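Local coordinates for protein glucokinase (Leishmania braziliensis MHOM/BR/75/M2904, PDB 6EDI) that probably phosphorylates D-glucose with ATP to give glucose 6-phosphate, as a dimeric glucokinase of the actin-like ATPase clan caught in its open conformation, at residues 110-121 / 146-157; 42-53 / 398-409. All coordinates share one frame; numbering follows the deposited sequence.

Interaction 1 of 2, residues 110-121 / 146-157; sequences VASGAVSVPGPV and LFPKGRSALLND
Two parallel neighbours of a mixed sheet, strands 110-117 and 152-156, pair here from G113 with S152 to V117 with N156. V115 holds the middle of the ladder: its N gives a bond to A153 O that lies in the carbonyl plane, while its O receives L155 N at 2.7 Å, almost straight at 177°. V117 N then meets L155 O at 2.9 Å; G113 N to R151 O, A153 N to G113 O and D157 N to V117 O are weak. The sheet belongs to an actin-like nucleotide-binding fold, and strand 152-156 is one of its two outermost strands within the chain. On one face V115 CG2 lies 3.6 Å from F147 CE2, the two side chains crossing at about a right angle; with CG1 anti to the backbone N (chi1 -176°), CG2 is the branch turned to the ring. F147 CD2 comes within 3.5 Å of G113 C. The other face carries A114 CB against L155 CD1 at 3.9 Å. Before the strand, a type II turn folds P148 to R151, and P148 O accepts R151 N and S152 OG from opposite faces of its plane.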
loop_
_atom_site.group_PDB
_atom_site.type_symbol
_atom_site.label_atom_id
_atom_site.label_comp_id
_atom_site.label_asym_id
_atom_site.label_seq_id
_atom_site.Cartn_x
_atom_site.Cartn_y
_atom_site.Cartn_z
ATOM N N VAL A 110 -18.378 -24.711 -3.891
ATOM C CA VAL A 110 -17.314 -23.838 -4.400
ATOM C C VAL A 110 -17.491 -22.466 -3.777
ATOM O O VAL A 110 -18.467 -21.774 -4.047
ATOM C CB VAL A 110 -17.317 -23.719 -5.949
ATOM C CG1 VAL A 110 -16.248 -22.725 -6.413
ATOM C CG2 VAL A 110 -17.063 -25.069 -6.595
ATOM N N ALA A 111 -16.546 -22.083 -2.928
ATOM C CA ALA A 111 -16.658 -20.846 -2.166
ATOM C C ALA A 111 -15.972 -19.665 -2.850
ATOM O O ALA A 111 -16.235 -18.502 -2.514
ATOM C CB ALA A 111 -16.122 -21.051 -0.746
ATOM N N SER A 112 -15.100 -19.966 -3.814
ATOM C CA SER A 112 -14.364 -18.939 -4.533
ATOM C C SER A 112 -13.545 -19.563 -5.641
ATOM O O SER A 112 -13.303 -20.772 -5.657
ATOM C CB SER A 112 -13.402 -18.204 -3.607
ATOM O OG SER A 112 -12.404 -19.086 -3.124
ATOM N N GLY A 113 -13.107 -18.717 -6.561
ATOM C CA GLY A 113 -12.187 -19.127 -7.605
ATOM C C GLY A 113 -11.188 -18.012 -7.822
ATOM O O GLY A 113 -11.517 -16.826 -7.679
ATOM N N ALA A 114 -9.954 -18.387 -8.127
ATOM C CA ALA A 114 -8.903 -17.395 -8.313
ATOM C C ALA A 114 -7.884 -17.876 -9.330
ATOM O O ALA A 114 -7.598 -19.069 -9.414
ATOM C CB ALA A 114 -8.207 -17.108 -6.997
ATOM N N VAL A 115 -7.313 -16.936 -10.080
ATOM C CA VAL A 115 -6.248 -17.276 -11.010
ATOM C C VAL A 115 -5.054 -16.376 -10.775
ATOM O O VAL A 115 -5.160 -15.160 -10.910
ATOM C CB VAL A 115 -6.690 -17.174 -12.480
ATOM C CG1 VAL A 115 -5.547 -17.635 -13.407
ATOM C CG2 VAL A 115 -7.922 -18.018 -12.726
ATOM N N SER A 116 -3.934 -16.987 -10.392
ATOM C CA SER A 116 -2.654 -16.288 -10.270
ATOM C C SER A 116 -2.006 -16.268 -11.643
ATOM O O SER A 116 -1.816 -17.325 -12.256
ATOM C CB SER A 116 -1.731 -17.014 -9.290
ATOM O OG SER A 116 -0.494 -16.329 -9.148
ATOM N N VAL A 117 -1.680 -15.072 -12.128
ATOM C CA VAL A 117 -1.070 -14.913 -13.443
ATOM C C VAL A 117 0.216 -14.110 -13.350
ATOM O O VAL A 117 0.333 -13.201 -12.521
ATOM C CB VAL A 117 -2.037 -14.255 -14.459
ATOM C CG1 VAL A 117 -3.220 -15.154 -14.721
ATOM C CG2 VAL A 117 -2.502 -12.891 -13.960
ATOM N N PRO A 118 1.198 -14.454 -14.196
ATOM C CA PRO A 118 2.489 -13.771 -14.204
ATOM C C PRO A 118 2.452 -12.609 -15.187
ATOM O O PRO A 118 3.126 -12.622 -16.221
ATOM C CB PRO A 118 3.440 -14.856 -14.712
ATOM C CG PRO A 118 2.590 -15.646 -15.689
ATOM C CD PRO A 118 1.148 -15.539 -15.197
ATOM N N GLY A 119 1.658 -11.605 -14.859
ATOM C CA GLY A 119 1.572 -10.424 -15.690
ATOM C C GLY A 119 0.760 -9.403 -14.940
ATOM O O GLY A 119 0.331 -9.668 -13.812
ATOM N N PRO A 120 0.530 -8.238 -15.559
ATOM C CA PRO A 120 -0.220 -7.190 -14.869
ATOM C C PRO A 120 -1.701 -7.560 -14.775
ATOM O O PRO A 120 -2.220 -8.262 -15.654
ATOM C CB PRO A 120 -0.012 -5.967 -15.767
ATOM C CG PRO A 120 0.168 -6.536 -17.138
ATOM C CD PRO A 120 0.884 -7.856 -16.943
ATOM N N VAL A 121 -2.355 -7.113 -13.705
ATOM C CA VAL A 121 -3.757 -7.426 -13.445
ATOM C C VAL A 121 -4.472 -6.121 -13.173
ATOM O O VAL A 121 -3.958 -5.293 -12.426
ATOM C CB VAL A 121 -3.907 -8.326 -12.192
ATOM C CG1 VAL A 121 -5.371 -8.533 -11.842
ATOM C CG2 VAL A 121 -3.222 -9.664 -12.401
ATOM N N LEU A 146 -16.959 -22.506 -11.639
ATOM C CA LEU A 146 -15.619 -22.542 -11.050
ATOM C C LEU A 146 -15.249 -21.193 -10.462
ATOM O O LEU A 146 -14.420 -21.108 -9.555
ATOM C CB LEU A 146 -14.561 -22.979 -12.071
ATOM C CG LEU A 146 -14.774 -24.384 -12.625
ATOM C CD1 LEU A 146 -13.645 -24.804 -13.549
ATOM C CD2 LEU A 146 -14.932 -25.382 -11.483
ATOM N N PHE A 147 -15.876 -20.138 -10.971
ATOM C CA PHE A 147 -15.571 -18.791 -10.503
ATOM C C PHE A 147 -16.842 -18.030 -10.169
ATOM O O PHE A 147 -17.345 -17.259 -11.000
ATOM C CB PHE A 147 -14.724 -18.035 -11.532
ATOM C CG PHE A 147 -13.431 -18.734 -11.866
ATOM C CD1 PHE A 147 -13.377 -19.682 -12.886
ATOM C CD2 PHE A 147 -12.277 -18.466 -11.134
ATOM C CE1 PHE A 147 -12.189 -20.343 -13.180
ATOM C CE2 PHE A 147 -11.088 -19.114 -11.416
ATOM C CZ PHE A 147 -11.040 -20.058 -12.446
ATOM N N PRO A 148 -17.355 -18.236 -8.939
ATOM C CA PRO A 148 -18.658 -17.684 -8.560
ATOM C C PRO A 148 -18.678 -16.172 -8.632
ATOM O O PRO A 148 -17.676 -15.515 -8.308
ATOM C CB PRO A 148 -18.841 -18.159 -7.109
ATOM C CG PRO A 148 -18.043 -19.408 -7.011
ATOM C CD PRO A 148 -16.819 -19.132 -7.892
ATOM N N LYS A 149 -19.812 -15.645 -9.081
ATOM C CA LYS A 149 -20.035 -14.213 -9.176
ATOM C C LYS A 149 -19.731 -13.570 -7.837
ATOM O O LYS A 149 -20.165 -14.069 -6.805
ATOM C CB LYS A 149 -21.494 -13.940 -9.572
ATOM C CG LYS A 149 -21.921 -12.484 -9.411
ATOM C CD LYS A 149 -23.414 -12.293 -9.682
ATOM C CE LYS A 149 -23.885 -10.889 -9.290
ATOM N NZ LYS A 149 -25.342 -10.672 -9.577
ATOM N N GLY A 150 -18.956 -12.488 -7.848
ATOM C CA GLY A 150 -18.676 -11.745 -6.633
ATOM C C GLY A 150 -17.770 -12.460 -5.647
ATOM O O GLY A 150 -17.580 -12.009 -4.522
ATOM N N ARG A 151 -17.189 -13.574 -6.077
ATOM C CA ARG A 151 -16.337 -14.365 -5.203
ATOM C C ARG A 151 -15.092 -14.824 -5.951
ATOM O O ARG A 151 -14.519 -15.860 -5.630
ATOM C CB ARG A 151 -17.105 -15.582 -4.679
ATOM C CG ARG A 151 -18.376 -15.266 -3.873
ATOM C CD ARG A 151 -18.592 -16.347 -2.818
ATOM N NE ARG A 151 -18.946 -15.872 -1.474
ATOM C CZ ARG A 151 -18.419 -14.824 -0.834
ATOM N NH1 ARG A 151 -17.484 -14.056 -1.380
ATOM N NH2 ARG A 151 -18.839 -14.540 0.383
ATOM N N SER A 152 -14.674 -14.042 -6.945
ATOM C CA SER A 152 -13.611 -14.461 -7.850
ATOM C C SER A 152 -12.692 -13.313 -8.280
ATOM O O SER A 152 -13.117 -12.168 -8.371
ATOM C CB SER A 152 -14.216 -15.134 -9.076
ATOM O OG SER A 152 -14.990 -16.251 -8.689
ATOM N N ALA A 153 -11.431 -13.622 -8.555
ATOM C CA ALA A 153 -10.491 -12.570 -8.927
ATOM C C ALA A 153 -9.323 -13.151 -9.671
ATOM O O ALA A 153 -8.945 -14.308 -9.445
ATOM C CB ALA A 153 -9.985 -11.844 -7.686
ATOM N N LEU A 154 -8.748 -12.343 -10.554
ATOM C CA LEU A 154 -7.417 -12.607 -11.055
ATOM C C LEU A 154 -6.446 -12.026 -10.042
ATOM O O LEU A 154 -6.667 -10.946 -9.508
ATOM C CB LEU A 154 -7.199 -11.950 -12.420
ATOM C CG LEU A 154 -8.175 -12.382 -13.505
ATOM C CD1 LEU A 154 -7.945 -11.601 -14.791
ATOM C CD2 LEU A 154 -8.045 -13.864 -13.738
ATOM N N LEU A 155 -5.383 -12.761 -9.763
ATOM C CA LEU A 155 -4.374 -12.303 -8.830
ATOM C C LEU A 155 -3.018 -12.191 -9.517
ATOM O O LEU A 155 -2.632 -13.051 -10.335
ATOM C CB LEU A 155 -4.268 -13.273 -7.654
ATOM C CG LEU A 155 -5.555 -13.664 -6.919
ATOM C CD1 LEU A 155 -5.267 -14.792 -5.935
ATOM C CD2 LEU A 155 -6.199 -12.475 -6.202
ATOM N N ASN A 156 -2.295 -11.130 -9.181
ATOM C CA ASN A 156 -0.871 -11.055 -9.491
ATOM C C ASN A 156 -0.160 -12.188 -8.786
ATOM O O ASN A 156 -0.611 -12.650 -7.738
ATOM C CB ASN A 156 -0.278 -9.722 -9.010
ATOM C CG ASN A 156 -0.397 -8.622 -10.048
ATOM O OD1 ASN A 156 0.321 -8.628 -11.059
ATOM N ND2 ASN A 156 -1.298 -7.667 -9.805
ATOM N N ASP A 157 0.942 -12.644 -9.366
ATOM C CA ASP A 157 1.760 -13.705 -8.786
ATOM C C ASP A 157 2.087 -13.434 -7.298
ATOM O O ASP A 157 1.864 -14.291 -6.429
ATOM C CB ASP A 157 3.014 -13.916 -9.676
ATOM C CG ASP A 157 4.233 -14.426 -8.908
ATOM O OD1 ASP A 157 4.111 -15.362 -8.087
ATOM O OD2 ASP A 157 5.340 -13.901 -9.156
#

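Interaction 2 of 2, residues 42-53 / 398-409; sequences YVVCDVGGTSAR and NINLLGCLGFGS
Y42 lays its ring along one flank of helix 399-409, and from CB to the ring the side chain meets first L405 and then G408. CB sits 3.9 Å from L405 CA. CG turns anti to the carbonyl carbon (chi1 -52°), and from there the two sides of the ring part company: CD2 touches L405 CD1 at 3.6 Å, whereas CD1 and CE1 lie against G408, CE1 being 3.7 Å from G408 C. L405 O stands over one ring face. Y42 CD1 is 3.9 Å from G408 CA, so ring and helix backbone meet directly at this glycine.

Further along the strand V44 points into the helix as well. Its CG1 meets C404 CB at 3.5 Å and also rests on L401 O, while CG2 faces L401 CD2. That same L401 methyl reaches D46 CB, and the other, CD1, lies over one face of the R53 guanidinium, offset toward the rim.

Beyond this apolar seam the contact turns polar. N400 ND2 makes a weak bond to D46 OD2, their amide and carboxylate planes 45° apart, and a water that donates to D46 OD1 accepts weakly from the same ND2. The stronger partners lie outside: S116 OG of strand 110-117 for D46 OD2, and D157 OD1, at the start of helix 157-170, for N400 ND2. R53 NH1 reaches N398 OD1 at 3.0 Å, a weak, bent bond, and the guanidinium also makes a cation-pi contact with Y71.

Strand 42-48 and the helix run at 141° to one another, their axes 7.0 Å apart at closest approach. The helix thus covers one face of the mixed sheet of the actin-like fold, with A114 of strand 110-117 touching C404 and I69 and Y71 of strand 67-75 touching L401.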
loop_
_atom_site.group_PDB
_atom_site.type_symbol
_atom_site.label_atom_id
_atom_site.label_comp_id
_atom_site.label_asym_id
_atom_site.label_seq_id
_atom_site.Cartn_x
_atom_site.Cartn_y
_atom_site.Cartn_z
ATOM N N TYR A 42 -12.231 -24.299 -2.558
ATOM C CA TYR A 42 -11.622 -23.119 -3.162
ATOM C C TYR A 42 -10.933 -23.516 -4.488
ATOM O O TYR A 42 -10.036 -24.361 -4.510
ATOM C CB TYR A 42 -10.657 -22.451 -2.168
ATOM C CG TYR A 42 -11.274 -22.175 -0.794
ATOM C CD1 TYR A 42 -11.924 -20.976 -0.532
ATOM C CD2 TYR A 42 -11.198 -23.116 0.231
ATOM C CE1 TYR A 42 -12.490 -20.722 0.711
ATOM C CE2 TYR A 42 -11.764 -22.880 1.476
ATOM C CZ TYR A 42 -12.403 -21.679 1.713
ATOM O OH TYR A 42 -12.956 -21.443 2.951
ATOM N N VAL A 43 -11.406 -22.940 -5.592
ATOM C CA VAL A 43 -10.857 -23.243 -6.911
ATOM C C VAL A 43 -9.549 -22.480 -7.069
ATOM O O VAL A 43 -9.471 -21.278 -6.749
ATOM C CB VAL A 43 -11.852 -22.931 -8.040
ATOM C CG1 VAL A 43 -11.145 -22.849 -9.382
ATOM C CG2 VAL A 43 -12.940 -24.015 -8.092
ATOM N N VAL A 44 -8.520 -23.197 -7.506
ATOM C CA VAL A 44 -7.185 -22.638 -7.603
ATOM C C VAL A 44 -6.659 -22.834 -9.010
ATOM O O VAL A 44 -6.983 -23.820 -9.695
ATOM C CB VAL A 44 -6.190 -23.271 -6.576
ATOM C CG1 VAL A 44 -6.783 -23.274 -5.209
ATOM C CG2 VAL A 44 -5.805 -24.689 -6.973
ATOM N N CYS A 45 -5.847 -21.881 -9.441
ATOM C CA CYS A 45 -5.270 -21.902 -10.775
ATOM C C CYS A 45 -4.081 -20.959 -10.783
ATOM O O CYS A 45 -4.144 -19.865 -10.231
ATOM C CB CYS A 45 -6.302 -21.485 -11.828
ATOM S SG CYS A 45 -5.671 -21.311 -13.524
ATOM N N ASP A 46 -2.985 -21.400 -11.385
ATOM C CA ASP A 46 -1.819 -20.547 -11.537
ATOM C C ASP A 46 -1.269 -20.755 -12.940
ATOM O O ASP A 46 -1.285 -21.877 -13.461
ATOM C CB ASP A 46 -0.770 -20.864 -10.468
ATOM C CG ASP A 46 0.553 -20.142 -10.704
ATOM O OD1 ASP A 46 1.413 -20.696 -11.421
ATOM O OD2 ASP A 46 0.742 -19.023 -10.167
ATOM N N VAL A 47 -0.831 -19.666 -13.566
ATOM C CA VAL A 47 -0.216 -19.729 -14.887
ATOM C C VAL A 47 1.263 -19.347 -14.802
ATOM O O VAL A 47 1.616 -18.378 -14.139
ATOM C CB VAL A 47 -0.928 -18.800 -15.865
ATOM C CG1 VAL A 47 -0.307 -18.916 -17.241
ATOM C CG2 VAL A 47 -2.392 -19.160 -15.945
ATOM N N GLY A 48 2.129 -20.129 -15.438
ATOM C CA GLY A 48 3.554 -19.818 -15.492
ATOM C C GLY A 48 4.276 -20.690 -16.506
ATOM O O GLY A 48 4.203 -21.921 -16.438
ATOM N N GLY A 49 4.972 -20.065 -17.453
ATOM C CA GLY A 49 5.584 -20.812 -18.539
ATOM C C GLY A 49 4.542 -21.299 -19.531
ATOM O O GLY A 49 3.738 -20.515 -20.032
ATOM N N THR A 50 4.559 -22.597 -19.817
ATOM C CA THR A 50 3.583 -23.204 -20.718
ATOM C C THR A 50 2.538 -23.952 -19.940
ATOM O O THR A 50 1.840 -24.807 -20.491
ATOM C CB THR A 50 4.224 -24.255 -21.629
ATOM O OG1 THR A 50 5.313 -24.897 -20.947
ATOM C CG2 THR A 50 4.709 -23.613 -22.872
ATOM N N SER A 51 2.440 -23.640 -18.654
ATOM C CA SER A 51 1.768 -24.531 -17.732
ATOM C C SER A 51 0.704 -23.823 -16.919
ATOM O O SER A 51 0.982 -22.843 -16.223
ATOM C CB SER A 51 2.797 -25.154 -16.800
ATOM O OG SER A 51 3.606 -24.142 -16.234
ATOM N N ALA A 52 -0.519 -24.329 -17.016
ATOM C CA ALA A 52 -1.630 -23.787 -16.257
ATOM C C ALA A 52 -2.145 -24.874 -15.328
ATOM O O ALA A 52 -2.807 -25.812 -15.769
ATOM C CB ALA A 52 -2.732 -23.313 -17.201
ATOM N N ARG A 53 -1.835 -24.772 -14.041
ATOM C CA ARG A 53 -2.337 -25.770 -13.111
ATOM C C ARG A 53 -3.712 -25.324 -12.658
ATOM O O ARG A 53 -3.891 -24.181 -12.262
ATOM C CB ARG A 53 -1.375 -25.947 -11.934
ATOM C CG ARG A 53 0.010 -26.399 -12.388
ATOM C CD ARG A 53 1.023 -26.445 -11.263
ATOM N NE ARG A 53 1.286 -25.121 -10.709
ATOM C CZ ARG A 53 2.235 -24.874 -9.815
ATOM N NH1 ARG A 53 3.006 -25.868 -9.388
ATOM N NH2 ARG A 53 2.420 -23.640 -9.357
ATOM N N ASN A 398 3.712 -24.830 -2.924
ATOM C CA ASN A 398 2.998 -24.187 -4.007
ATOM C C ASN A 398 2.212 -23.015 -3.447
ATOM O O ASN A 398 0.987 -23.085 -3.303
ATOM C CB ASN A 398 2.099 -25.197 -4.716
ATOM C CG ASN A 398 2.897 -26.291 -5.395
ATOM O OD1 ASN A 398 3.451 -26.082 -6.469
ATOM N ND2 ASN A 398 2.982 -27.458 -4.761
ATOM N N ILE A 399 2.949 -21.960 -3.104
ATOM C CA ILE A 399 2.417 -20.821 -2.365
ATOM C C ILE A 399 1.328 -20.113 -3.160
ATOM O O ILE A 399 0.344 -19.653 -2.590
ATOM C CB ILE A 399 3.537 -19.820 -1.942
ATOM C CG1 ILE A 399 3.050 -18.944 -0.789
ATOM C CG2 ILE A 399 3.985 -18.951 -3.088
ATOM C CD1 ILE A 399 2.874 -19.723 0.455
ATOM N N ASN A 400 1.471 -20.078 -4.483
ATOM C CA ASN A 400 0.495 -19.370 -5.292
ATOM C C ASN A 400 -0.837 -20.116 -5.370
ATOM O O ASN A 400 -1.889 -19.506 -5.326
ATOM C CB ASN A 400 1.049 -19.061 -6.683
ATOM C CG ASN A 400 2.140 -18.011 -6.653
ATOM O OD1 ASN A 400 2.476 -17.467 -5.596
ATOM N ND2 ASN A 400 2.710 -17.724 -7.821
ATOM N N LEU A 401 -0.792 -21.433 -5.502
ATOM C CA LEU A 401 -2.026 -22.209 -5.431
ATOM C C LEU A 401 -2.737 -21.999 -4.081
ATOM O O LEU A 401 -3.944 -21.715 -4.036
ATOM C CB LEU A 401 -1.756 -23.689 -5.708
ATOM C CG LEU A 401 -1.335 -23.951 -7.154
ATOM C CD1 LEU A 401 -1.181 -25.441 -7.451
ATOM C CD2 LEU A 401 -2.335 -23.343 -8.121
ATOM N N LEU A 402 -1.984 -22.123 -2.991
ATOM C CA LEU A 402 -2.515 -21.879 -1.652
ATOM C C LEU A 402 -3.154 -20.496 -1.532
ATOM O O LEU A 402 -4.175 -20.325 -0.854
ATOM C CB LEU A 402 -1.414 -22.031 -0.606
ATOM C CG LEU A 402 -0.968 -23.444 -0.284
ATOM C CD1 LEU A 402 0.276 -23.417 0.587
ATOM C CD2 LEU A 402 -2.100 -24.164 0.421
ATOM N N GLY A 403 -2.548 -19.516 -2.192
ATOM C CA GLY A 403 -3.039 -18.150 -2.138
ATOM C C GLY A 403 -4.403 -17.988 -2.758
ATOM O O GLY A 403 -5.165 -17.078 -2.394
ATOM N N CYS A 404 -4.719 -18.871 -3.705
ATOM C CA CYS A 404 -6.051 -18.866 -4.269
ATOM C C CYS A 404 -7.046 -19.247 -3.171
ATOM O O CYS A 404 -8.152 -18.709 -3.122
ATOM C CB CYS A 404 -6.142 -19.798 -5.484
ATOM S SG CYS A 404 -5.287 -19.170 -6.968
ATOM N N LEU A 405 -6.638 -20.142 -2.266
ATOM C CA LEU A 405 -7.457 -20.443 -1.092
ATOM C C LEU A 405 -7.487 -19.252 -0.131
ATOM O O LEU A 405 -8.547 -18.886 0.411
ATOM C CB LEU A 405 -6.946 -21.699 -0.368
ATOM C CG LEU A 405 -7.685 -22.161 0.902
ATOM C CD1 LEU A 405 -7.742 -23.680 1.011
ATOM C CD2 LEU A 405 -7.043 -21.588 2.160
ATOM N N GLY A 406 -6.314 -18.657 0.087
ATOM C CA GLY A 406 -6.187 -17.550 1.013
ATOM C C GLY A 406 -7.132 -16.432 0.619
ATOM O O GLY A 406 -7.817 -15.868 1.465
ATOM N N PHE A 407 -7.178 -16.142 -0.676
ATOM C CA PHE A 407 -8.103 -15.175 -1.224
ATOM C C PHE A 407 -9.537 -15.504 -0.825
ATOM O O PHE A 407 -10.228 -14.678 -0.228
ATOM C CB PHE A 407 -7.996 -15.141 -2.740
ATOM C CG PHE A 407 -9.098 -14.360 -3.395
ATOM C CD1 PHE A 407 -9.036 -12.968 -3.452
ATOM C CD2 PHE A 407 -10.208 -15.006 -3.925
ATOM C CE1 PHE A 407 -10.050 -12.235 -4.054
ATOM C CE2 PHE A 407 -11.231 -14.282 -4.526
ATOM C CZ PHE A 407 -11.150 -12.899 -4.595
ATOM N N GLY A 408 -9.968 -16.715 -1.159
ATOM C CA GLY A 408 -11.325 -17.146 -0.871
ATOM C C GLY A 408 -11.695 -17.062 0.595
ATOM O O GLY A 408 -12.821 -16.709 0.931
ATOM N N SER A 409 -10.736 -17.367 1.467
ATOM C CA SER A 409 -10.982 -17.436 2.901
ATOM C C SER A 409 -11.252 -16.049 3.504
ATOM O O SER A 409 -11.862 -15.929 4.567
ATOM C CB SER A 409 -9.798 -18.109 3.610
ATOM O OG SER A 409 -8.681 -17.235 3.687
HETATM O O HOH W 1 3.720 -19.696 -9.989
#

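Overall arrangement
Interactions 1 and 2 show how one sheet can gather distant parts of a chain. Their centres lie about 8 Å apart, and strands 110-117 and 41-48 are neighbours in the same six-stranded mixed sheet. Interaction 1 extends that sheet to strand 152-156; interaction 2 covers it with helix 399-409 from near the C-terminus. Along the chain, interaction 1 is nested inside the loop closed by interaction 2. They touch directly through S116 O and V47 N, probably hydrogen-bonded, and again at D157 and N400. V224 of the second subunit packs on A153 and F407, so sheet, covering helix and subunit interface are tied together in one place.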